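Local coordinates for protein putative angiotensinogen (Lampetra fluviatilis, PDB 5INW) that binds heparin, which promotes its inhibition of thrombin by a template mechanism, in keeping with its place among the serpin protease inhibitors, at residues R265-V268 and Y272-M275; P277-R282 and V401-T406; L300-E303 and S307-V310; L309-H314 and E332-L337. The protein carries 1 engineered substitution. All blocks are in the same frame, centred on the assembly; numbering follows the deposited sequence.

Contacts 3 and 4 are buried, while contacts 1 and 2 lie nearer the surface at the sheet C end of the serpin. Contact 1 is the turn end of a hairpin, and its second strand, 273-283, runs on into contact 2, where a single methionine reaches across to the hinge turn 401-406. Contact 3 closes another hairpin, in sheet B, and its strand 306-313 continues into contact 4, which meets a helix. Backbone pairing dominates contacts 1 and 3; contacts 2 and 4 rest on side-chain packing, against a peptide turn and an indole face respectively. Contacts 2 and 3 touch where the hydroxyls of T406 and Y302 probably hydrogen-bond.

Contact 1 of 4, residues R265-V268 and Y272-M275; sequences RFWV and YSMM
W267 lays the six-membered ring of its indole over the side chain of S273 on the neighbouring strand. The serine CB stands over one ring face, 3.4 Å from the centroid of the W267 six-membered ring and 14° off its normal, a CH-pi contact displaced toward the rim. The indole can reach this place because CG of W267 is anti to its own carbonyl carbon (chi1 -69°), which swings the ring toward the facing strand. A serine suits the spot, since its short side chain lets the large ring lie flat against it.

Further along the same face, R265 and M275 run side by side, pointing the same way, with R265 CG 4.0 Å from M275 SD. Here the methylene part of the arginine packs, its chain extended from CG to NE, while the bent methionine comes back to meet it. F266 and M274 point to the other face, where they pack on the C-terminal peptide, a separate chain. Between the faces the backbone supplies a nearly straight bond from F266 N to M274 O (3.0 Å, 172°); the return bond, from M274 N to F266 O, is longer and more bent.

Toward the turn the pairing slackens. V268 N reaches Y272 O only weakly, and the two side chains slant past one another, V268 CG2 touching Y272 CD1 at 3.8 Å. A three-residue connection joins the segments here, so the whole is the turn end of an antiparallel beta hairpin, that of strands 3 and 4 of serpin sheet C.

Contact 2 of 4, residues P277-R282 and V401-T406; sequences PTMHQR and VNEEGT
M279 does most of the work here, reaching from its strand to the end of strand 389-401 at V401 and the turn that follows it. Its CG is anti to its carbonyl carbon (chi1 -59°) and the next torsion is extended, so SD arrives against the backbone, 3.4 Å from E403 N and 3.5 Å from N402 C. The bend at chi3 (-56°) then turns the methyl CE toward V401, whose CG1 it meets at 3.9 Å. A long, flexible, unbranched side chain suits this place, where one residue must span the gap between two segments that are nearest at M279 CA and E403 CA, 7.2 Å apart.

E403 folds back over the methionine: its chain bends at chi2, which brings CD to 3.9 Å from M279 SD. This is packing alone, because the carboxylate spends its polarity elsewhere, OE2 on the hydroxyl of T261 and OE1 on a long, weak ion pair with K351. V401 adds a compact branched wall on the side of CE.

The turn is held in shape by N402 N bonding to G405 O at 2.9 Å. G405, with phi at 158°, adopts angles that call for glycine.

The segment 401-406 links strands 389-401 and 405-417 of sheet A at the serpin hinge, the second being the cleaved reactive loop inserted as a strand. M279 comes from strand 273-283 of sheet C, flanked by strands 261-267 and 345-359, with F256 also against it.

Contact 3 of 4, residues L300-E303 and S307-V310; sequences LPYE and SMLV
L300 and M308 form a hydrogen-bonded antiparallel pair in a buried beta hairpin, close to where strand 295-301 ends and strand 306-313 begins. L300 N donates to M308 O at 2.7 Å in a nearly straight bond (171°), and M308 N donates back to L300 O at 3.0 Å. In the next, non-hydrogen-bonded pair, P301 faces S307 with only 4.1 Å between their CA atoms. A proline is tolerated there because that position asks no N-H of it toward this partner, and the small serine side chain fits the close approach.

This hairpin belongs to sheet B of the serpin fold, and a strand of the C-terminal peptide, a separate chain, continues the sheet beyond S307-V310. Hydrophobic residues suit the face carrying L300 and M308; L300 CD1 also reaches V310 CG2 at 3.9 Å.

Y302 leaves the strand but turns its ring back, CG anti to the carbonyl carbon (chi1 -60°), which places CE2 3.9 Å from M308 CB. The bent end of M308 brings CE round beside the phenol oxygen. W252 stacks on the ring, F248 meets it edge-to-face, and T406 hydrogen-bonds to its hydroxyl. A leucine here would probably leave T406 without that partner and open a gap between M308 and W252.

Contact 4 of 4, residues L309-H314 and E332-L337; sequences LVIVPH and EEWLSL
I311 of strand 306-313 sets its side chain on the indole of W334, in the packing of a helix, 328-337, on sheet B of the serpin fold. The tight part is this one contact. I311 CG1 lies 4.0 Å from the centroid of the W334 six-membered ring and 7° off its normal, a CH-pi contact over the face, and CD1 touches CZ3 at 3.8 Å. The two side chains come from opposite directions. W334 has CG anti to its carbonyl carbon (chi1 -78°), which sends the broad ring off the helix to the strand; a branched isoleucine covers such a flat surface well. D290 takes the indole NE1 in a hydrogen bond and so helps fix the rotation of the ring. With an alanine at W334, D290 would probably lose its donor and I311 would face a gap between strand and helix.

The remainder is looser. E333 and S336 lie on the exposed side of the helix, where polar residues are at home, and L335 turns to Y17 of the C-terminal peptide, a separate chain. Beside the CH-pi contact, L309 meets the helix at longer range, its CD1 4.3 Å from W334 CB.

Contact 1 of 4, residues R265-V268 and Y272-M275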
# COMPACT_ATOMS: atom_id res chain seq x y z
N ARG A 265 12.91 -21.35 -14.98
CA ARG A 265 11.58 -21.19 -15.53
C ARG A 265 10.67 -20.85 -14.40
O ARG A 265 10.59 -21.60 -13.40
CB ARG A 265 11.06 -22.44 -16.25
CG ARG A 265 11.60 -22.64 -17.67
CD ARG A 265 11.48 -24.09 -18.13
NE ARG A 265 12.46 -24.34 -19.19
CZ ARG A 265 13.77 -24.56 -19.00
NH1 ARG A 265 14.32 -24.58 -17.78
NH2 ARG A 265 14.56 -24.78 -20.06
N PHE A 266 10.04 -19.69 -14.52
CA PHE A 266 8.92 -19.30 -13.68
C PHE A 266 7.67 -19.57 -14.51
O PHE A 266 7.53 -19.06 -15.62
CB PHE A 266 9.01 -17.82 -13.32
CG PHE A 266 7.92 -17.33 -12.38
CD1 PHE A 266 8.10 -17.36 -11.00
CD2 PHE A 266 6.73 -16.78 -12.88
CE1 PHE A 266 7.11 -16.88 -10.14
CE2 PHE A 266 5.74 -16.32 -12.04
CZ PHE A 266 5.93 -16.37 -10.67
N TRP A 267 6.77 -20.37 -13.94
CA TRP A 267 5.52 -20.74 -14.60
C TRP A 267 4.36 -19.79 -14.18
O TRP A 267 3.75 -19.97 -13.14
CB TRP A 267 5.21 -22.21 -14.30
CG TRP A 267 6.19 -23.12 -14.98
CD1 TRP A 267 7.28 -23.74 -14.42
CD2 TRP A 267 6.21 -23.46 -16.37
NE1 TRP A 267 7.97 -24.46 -15.37
CE2 TRP A 267 7.33 -24.32 -16.58
CE3 TRP A 267 5.38 -23.15 -17.47
CZ2 TRP A 267 7.65 -24.87 -17.85
CZ3 TRP A 267 5.69 -23.71 -18.73
CH2 TRP A 267 6.82 -24.56 -18.91
N VAL A 268 4.06 -18.83 -15.06
CA VAL A 268 2.87 -17.96 -14.97
C VAL A 268 1.56 -18.76 -14.96
O VAL A 268 0.53 -18.25 -14.50
CB VAL A 268 2.78 -16.94 -16.17
CG1 VAL A 268 1.56 -16.00 -16.05
CG2 VAL A 268 4.06 -16.10 -16.30
N TYR A 272 2.60 -20.83 -20.42
CA TYR A 272 3.49 -19.66 -20.54
C TYR A 272 4.56 -19.50 -19.42
O TYR A 272 4.26 -18.99 -18.32
CB TYR A 272 2.62 -18.40 -20.62
CG TYR A 272 3.37 -17.07 -20.72
CD1 TYR A 272 2.93 -15.95 -19.97
CD2 TYR A 272 4.47 -16.91 -21.57
CE1 TYR A 272 3.57 -14.72 -20.06
CE2 TYR A 272 5.12 -15.68 -21.66
CZ TYR A 272 4.67 -14.59 -20.90
OH TYR A 272 5.31 -13.38 -20.98
N SER A 273 5.80 -19.90 -19.74
CA SER A 273 6.97 -19.75 -18.85
C SER A 273 7.90 -18.62 -19.28
O SER A 273 7.72 -18.02 -20.35
CB SER A 273 7.78 -21.04 -18.80
OG SER A 273 8.75 -21.12 -19.83
N MET A 274 8.90 -18.33 -18.45
CA MET A 274 9.93 -17.34 -18.76
C MET A 274 11.17 -17.50 -17.86
O MET A 274 11.06 -18.03 -16.76
CB MET A 274 9.37 -15.90 -18.68
CG MET A 274 8.97 -15.45 -17.28
SD MET A 274 7.95 -13.96 -17.11
CE MET A 274 8.63 -12.92 -18.40
N MET A 275 12.33 -17.01 -18.33
CA MET A 275 13.59 -17.12 -17.59
C MET A 275 13.77 -15.96 -16.61
O MET A 275 14.03 -14.83 -17.01
CB MET A 275 14.80 -17.22 -18.53
CG MET A 275 14.90 -18.55 -19.26
SD MET A 275 14.62 -20.07 -18.29
CE MET A 275 16.27 -20.47 -17.70

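Contact 2 of 4, residues P277-R282 and V401-T406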
# COMPACT_ATOMS: atom_id res chain seq x y z
N PRO A 277 15.75 -14.44 -13.21
CA PRO A 277 16.87 -14.62 -12.32
C PRO A 277 16.33 -14.94 -10.96
O PRO A 277 15.59 -14.14 -10.41
CB PRO A 277 17.59 -13.26 -12.33
CG PRO A 277 16.56 -12.28 -12.74
CD PRO A 277 15.65 -13.04 -13.67
N THR A 278 16.64 -16.13 -10.47
CA THR A 278 16.00 -16.70 -9.30
C THR A 278 17.06 -16.88 -8.26
O THR A 278 18.15 -17.38 -8.56
CB THR A 278 15.31 -18.04 -9.69
OG1 THR A 278 14.33 -17.80 -10.71
CG2 THR A 278 14.63 -18.71 -8.49
N MET A 279 16.77 -16.48 -7.04
CA MET A 279 17.75 -16.48 -5.94
C MET A 279 17.58 -17.73 -5.12
O MET A 279 16.53 -18.38 -5.20
CB MET A 279 17.55 -15.28 -5.01
CG MET A 279 17.67 -13.94 -5.73
SD MET A 279 17.31 -12.56 -4.69
CE MET A 279 15.65 -12.91 -4.09
N HIS A 280 18.62 -18.03 -4.32
CA HIS A 280 18.72 -19.33 -3.65
C HIS A 280 19.42 -19.23 -2.32
O HIS A 280 20.47 -18.58 -2.20
CB HIS A 280 19.45 -20.31 -4.54
CG HIS A 280 18.76 -20.59 -5.82
ND1 HIS A 280 17.77 -21.54 -5.93
CD2 HIS A 280 18.93 -20.07 -7.06
CE1 HIS A 280 17.34 -21.58 -7.18
NE2 HIS A 280 18.03 -20.71 -7.89
N GLN A 281 18.84 -19.90 -1.32
CA GLN A 281 19.40 -19.92 0.03
C GLN A 281 18.87 -21.09 0.86
O GLN A 281 17.75 -21.63 0.66
CB GLN A 281 19.21 -18.59 0.83
CG GLN A 281 17.78 -18.29 1.27
CD GLN A 281 17.65 -17.02 2.10
OE1 GLN A 281 18.57 -16.22 2.23
NE2 GLN A 281 16.48 -16.83 2.67
N ARG A 282 19.73 -21.51 1.77
CA ARG A 282 19.39 -22.49 2.75
C ARG A 282 19.38 -21.71 4.05
O ARG A 282 20.45 -21.41 4.59
CB ARG A 282 20.40 -23.66 2.75
CG ARG A 282 19.74 -24.98 3.12
CD ARG A 282 20.69 -26.09 3.55
NE ARG A 282 21.21 -25.88 4.91
CZ ARG A 282 21.87 -26.78 5.63
NH1 ARG A 282 22.13 -27.99 5.15
NH2 ARG A 282 22.29 -26.45 6.85
N VAL A 401 12.55 -6.70 -5.24
CA VAL A 401 13.16 -7.73 -4.43
C VAL A 401 14.55 -8.08 -5.03
O VAL A 401 14.69 -8.26 -6.25
CB VAL A 401 12.25 -8.98 -4.35
CG1 VAL A 401 12.93 -10.10 -3.58
CG2 VAL A 401 10.91 -8.61 -3.72
N ASN A 402 15.55 -8.17 -4.16
CA ASN A 402 16.86 -8.59 -4.57
C ASN A 402 17.57 -9.33 -3.44
O ASN A 402 16.95 -9.60 -2.42
CB ASN A 402 17.64 -7.40 -5.15
CG ASN A 402 18.06 -6.38 -4.13
OD1 ASN A 402 17.88 -6.52 -2.90
ND2 ASN A 402 18.69 -5.33 -4.65
N GLU A 403 18.84 -9.66 -3.62
CA GLU A 403 19.61 -10.41 -2.63
C GLU A 403 19.71 -9.72 -1.28
O GLU A 403 19.78 -10.42 -0.28
CB GLU A 403 21.05 -10.67 -3.16
CG GLU A 403 21.18 -11.73 -4.24
CD GLU A 403 20.85 -11.29 -5.66
OE1 GLU A 403 20.46 -10.12 -5.88
OE2 GLU A 403 21.01 -12.12 -6.59
N GLU A 404 19.76 -8.38 -1.23
CA GLU A 404 19.84 -7.64 0.06
C GLU A 404 18.51 -7.61 0.78
O GLU A 404 18.45 -7.51 2.02
CB GLU A 404 20.30 -6.17 -0.08
CG GLU A 404 21.55 -5.93 -0.91
CD GLU A 404 22.90 -6.48 -0.33
OE1 GLU A 404 23.76 -6.92 -1.14
OE2 GLU A 404 23.13 -6.47 0.91
N GLY A 405 17.43 -7.58 0.01
CA GLY A 405 16.20 -7.19 0.62
C GLY A 405 15.16 -6.69 -0.34
O GLY A 405 15.12 -7.11 -1.49
N THR A 406 14.27 -5.86 0.18
CA THR A 406 13.14 -5.41 -0.55
C THR A 406 13.07 -3.89 -0.44
O THR A 406 13.29 -3.35 0.64
CB THR A 406 11.85 -6.02 0.04
OG1 THR A 406 11.88 -7.44 -0.07
CG2 THR A 406 10.62 -5.47 -0.64

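Contact 3 of 4, residues L300-E303 and S307-V310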
# COMPACT_ATOMS: atom_id res chain seq x y z
N LEU A 300 9.34 -14.53 5.33
CA LEU A 300 10.69 -14.04 5.09
C LEU A 300 10.96 -12.83 5.94
O LEU A 300 10.61 -11.72 5.56
CB LEU A 300 10.93 -13.72 3.60
CG LEU A 300 10.38 -14.84 2.73
CD1 LEU A 300 10.41 -14.47 1.25
CD2 LEU A 300 11.10 -16.13 3.01
N PRO A 301 11.62 -13.02 7.07
CA PRO A 301 11.87 -11.88 7.90
C PRO A 301 12.78 -10.80 7.27
O PRO A 301 13.72 -11.12 6.53
CB PRO A 301 12.53 -12.51 9.14
CG PRO A 301 13.31 -13.65 8.60
CD PRO A 301 12.43 -14.18 7.49
N TYR A 302 12.48 -9.55 7.59
CA TYR A 302 13.42 -8.46 7.47
C TYR A 302 14.00 -8.11 8.83
O TYR A 302 13.48 -8.50 9.86
CB TYR A 302 12.72 -7.22 6.94
CG TYR A 302 12.09 -7.37 5.59
CD1 TYR A 302 12.86 -7.34 4.43
CD2 TYR A 302 10.74 -7.51 5.46
CE1 TYR A 302 12.26 -7.51 3.17
CE2 TYR A 302 10.14 -7.69 4.22
CZ TYR A 302 10.89 -7.68 3.08
OH TYR A 302 10.27 -7.81 1.88
N GLU A 303 15.11 -7.38 8.83
CA GLU A 303 15.49 -6.54 9.97
C GLU A 303 14.36 -5.51 10.22
O GLU A 303 13.45 -5.35 9.39
CB GLU A 303 16.86 -5.84 9.70
CG GLU A 303 18.10 -6.74 9.54
CD GLU A 303 18.50 -7.47 10.80
OE1 GLU A 303 18.12 -7.02 11.91
OE2 GLU A 303 19.18 -8.51 10.65
N SER A 307 8.30 -8.46 8.12
CA SER A 307 8.59 -9.57 7.25
C SER A 307 7.64 -9.62 6.07
O SER A 307 6.63 -8.95 6.07
CB SER A 307 8.67 -10.89 8.05
OG SER A 307 7.47 -11.18 8.67
N MET A 308 8.04 -10.36 5.04
CA MET A 308 7.20 -10.63 3.91
C MET A 308 6.66 -12.04 4.04
O MET A 308 7.41 -12.98 4.18
CB MET A 308 7.96 -10.51 2.59
CG MET A 308 7.10 -10.72 1.35
SD MET A 308 8.08 -10.78 -0.19
CE MET A 308 8.32 -9.05 -0.50
N LEU A 309 5.35 -12.14 3.98
CA LEU A 309 4.65 -13.40 3.83
C LEU A 309 4.51 -13.69 2.37
O LEU A 309 4.00 -12.82 1.65
CB LEU A 309 3.22 -13.29 4.36
CG LEU A 309 2.93 -13.84 5.75
CD1 LEU A 309 1.46 -14.23 5.76
CD2 LEU A 309 3.81 -15.03 6.15
N VAL A 310 4.91 -14.90 1.94
CA VAL A 310 4.73 -15.34 0.54
C VAL A 310 3.84 -16.58 0.48
O VAL A 310 4.15 -17.59 1.09
CB VAL A 310 6.06 -15.58 -0.20
CG1 VAL A 310 5.82 -16.17 -1.58
CG2 VAL A 310 6.82 -14.28 -0.33

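Contact 4 of 4, residues L309-H314 and E332-L337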
# COMPACT_ATOMS: atom_id res chain seq x y z
N LEU A 309 5.35 -12.14 3.98
CA LEU A 309 4.65 -13.40 3.83
C LEU A 309 4.51 -13.69 2.37
O LEU A 309 4.00 -12.82 1.65
CB LEU A 309 3.22 -13.29 4.36
CG LEU A 309 2.93 -13.84 5.75
CD1 LEU A 309 1.46 -14.23 5.76
CD2 LEU A 309 3.81 -15.03 6.15
N VAL A 310 4.91 -14.90 1.94
CA VAL A 310 4.73 -15.34 0.54
C VAL A 310 3.84 -16.58 0.48
O VAL A 310 4.15 -17.59 1.09
CB VAL A 310 6.06 -15.58 -0.20
CG1 VAL A 310 5.82 -16.17 -1.58
CG2 VAL A 310 6.82 -14.28 -0.33
N ILE A 311 2.74 -16.46 -0.25
CA ILE A 311 1.76 -17.55 -0.40
C ILE A 311 1.74 -18.01 -1.86
O ILE A 311 1.35 -17.23 -2.74
CB ILE A 311 0.36 -17.12 0.05
CG1 ILE A 311 0.38 -16.56 1.48
CG2 ILE A 311 -0.61 -18.28 -0.02
CD1 ILE A 311 0.38 -15.06 1.49
N VAL A 312 2.16 -19.27 -2.09
CA VAL A 312 2.22 -19.89 -3.43
C VAL A 312 1.16 -20.97 -3.58
O VAL A 312 1.26 -22.03 -2.96
CB VAL A 312 3.59 -20.58 -3.72
CG1 VAL A 312 3.87 -20.59 -5.23
CG2 VAL A 312 4.73 -19.91 -2.96
N PRO A 313 0.13 -20.74 -4.40
CA PRO A 313 -0.68 -21.92 -4.71
C PRO A 313 0.14 -22.97 -5.46
O PRO A 313 0.99 -22.61 -6.29
CB PRO A 313 -1.82 -21.35 -5.55
CG PRO A 313 -1.29 -20.07 -6.08
CD PRO A 313 -0.42 -19.52 -4.99
N HIS A 314 -0.14 -24.24 -5.15
CA HIS A 314 0.47 -25.40 -5.81
C HIS A 314 0.09 -25.47 -7.27
O HIS A 314 0.95 -25.59 -8.12
CB HIS A 314 0.04 -26.69 -5.15
CG HIS A 314 0.65 -26.90 -3.81
ND1 HIS A 314 2.01 -26.81 -3.60
CD2 HIS A 314 0.09 -27.21 -2.62
CE1 HIS A 314 2.26 -27.05 -2.32
NE2 HIS A 314 1.12 -27.29 -1.71
N GLU A 332 -4.45 -13.74 10.34
CA GLU A 332 -4.16 -14.29 11.67
C GLU A 332 -4.03 -15.79 11.62
O GLU A 332 -3.14 -16.33 12.27
CB GLU A 332 -5.18 -13.83 12.70
CG GLU A 332 -4.81 -12.45 13.22
CD GLU A 332 -5.99 -11.60 13.63
OE1 GLU A 332 -7.11 -11.87 13.20
OE2 GLU A 332 -5.78 -10.64 14.39
N GLU A 333 -4.88 -16.42 10.80
CA GLU A 333 -4.81 -17.85 10.50
C GLU A 333 -3.42 -18.25 10.04
O GLU A 333 -2.72 -18.99 10.74
CB GLU A 333 -5.86 -18.29 9.44
CG GLU A 333 -7.15 -18.89 10.00
CD GLU A 333 -6.98 -20.30 10.55
OE1 GLU A 333 -6.31 -21.15 9.90
OE2 GLU A 333 -7.52 -20.57 11.64
N TRP A 334 -3.00 -17.72 8.89
CA TRP A 334 -1.66 -18.00 8.33
C TRP A 334 -0.50 -17.78 9.28
O TRP A 334 0.49 -18.51 9.20
CB TRP A 334 -1.41 -17.14 7.09
CG TRP A 334 -2.09 -17.63 5.86
CD1 TRP A 334 -2.38 -18.91 5.55
CD2 TRP A 334 -2.50 -16.84 4.73
NE1 TRP A 334 -2.99 -18.98 4.33
CE2 TRP A 334 -3.07 -17.72 3.80
CE3 TRP A 334 -2.46 -15.48 4.42
CZ2 TRP A 334 -3.60 -17.29 2.58
CZ3 TRP A 334 -2.99 -15.05 3.19
CH2 TRP A 334 -3.55 -15.96 2.30
N LEU A 335 -0.62 -16.79 10.18
CA LEU A 335 0.41 -16.48 11.19
C LEU A 335 0.43 -17.44 12.38
O LEU A 335 1.49 -17.68 12.95
CB LEU A 335 0.22 -15.08 11.72
CG LEU A 335 0.54 -13.99 10.72
CD1 LEU A 335 -0.13 -12.69 11.15
CD2 LEU A 335 2.05 -13.82 10.58
N SER A 336 -0.74 -17.91 12.78
CA SER A 336 -0.85 -18.99 13.74
C SER A 336 -0.34 -20.32 13.18
O SER A 336 0.32 -21.06 13.91
CB SER A 336 -2.29 -19.14 14.23
OG SER A 336 -2.55 -20.46 14.64
N LEU A 337 -0.66 -20.65 11.92
CA LEU A 337 -0.20 -21.94 11.30
C LEU A 337 1.30 -21.99 11.14
O LEU A 337 1.88 -23.08 11.15
CB LEU A 337 -0.86 -22.22 9.94
CG LEU A 337 -2.38 -22.49 9.82
CD1 LEU A 337 -2.80 -22.57 8.36
CD2 LEU A 337 -2.82 -23.75 10.56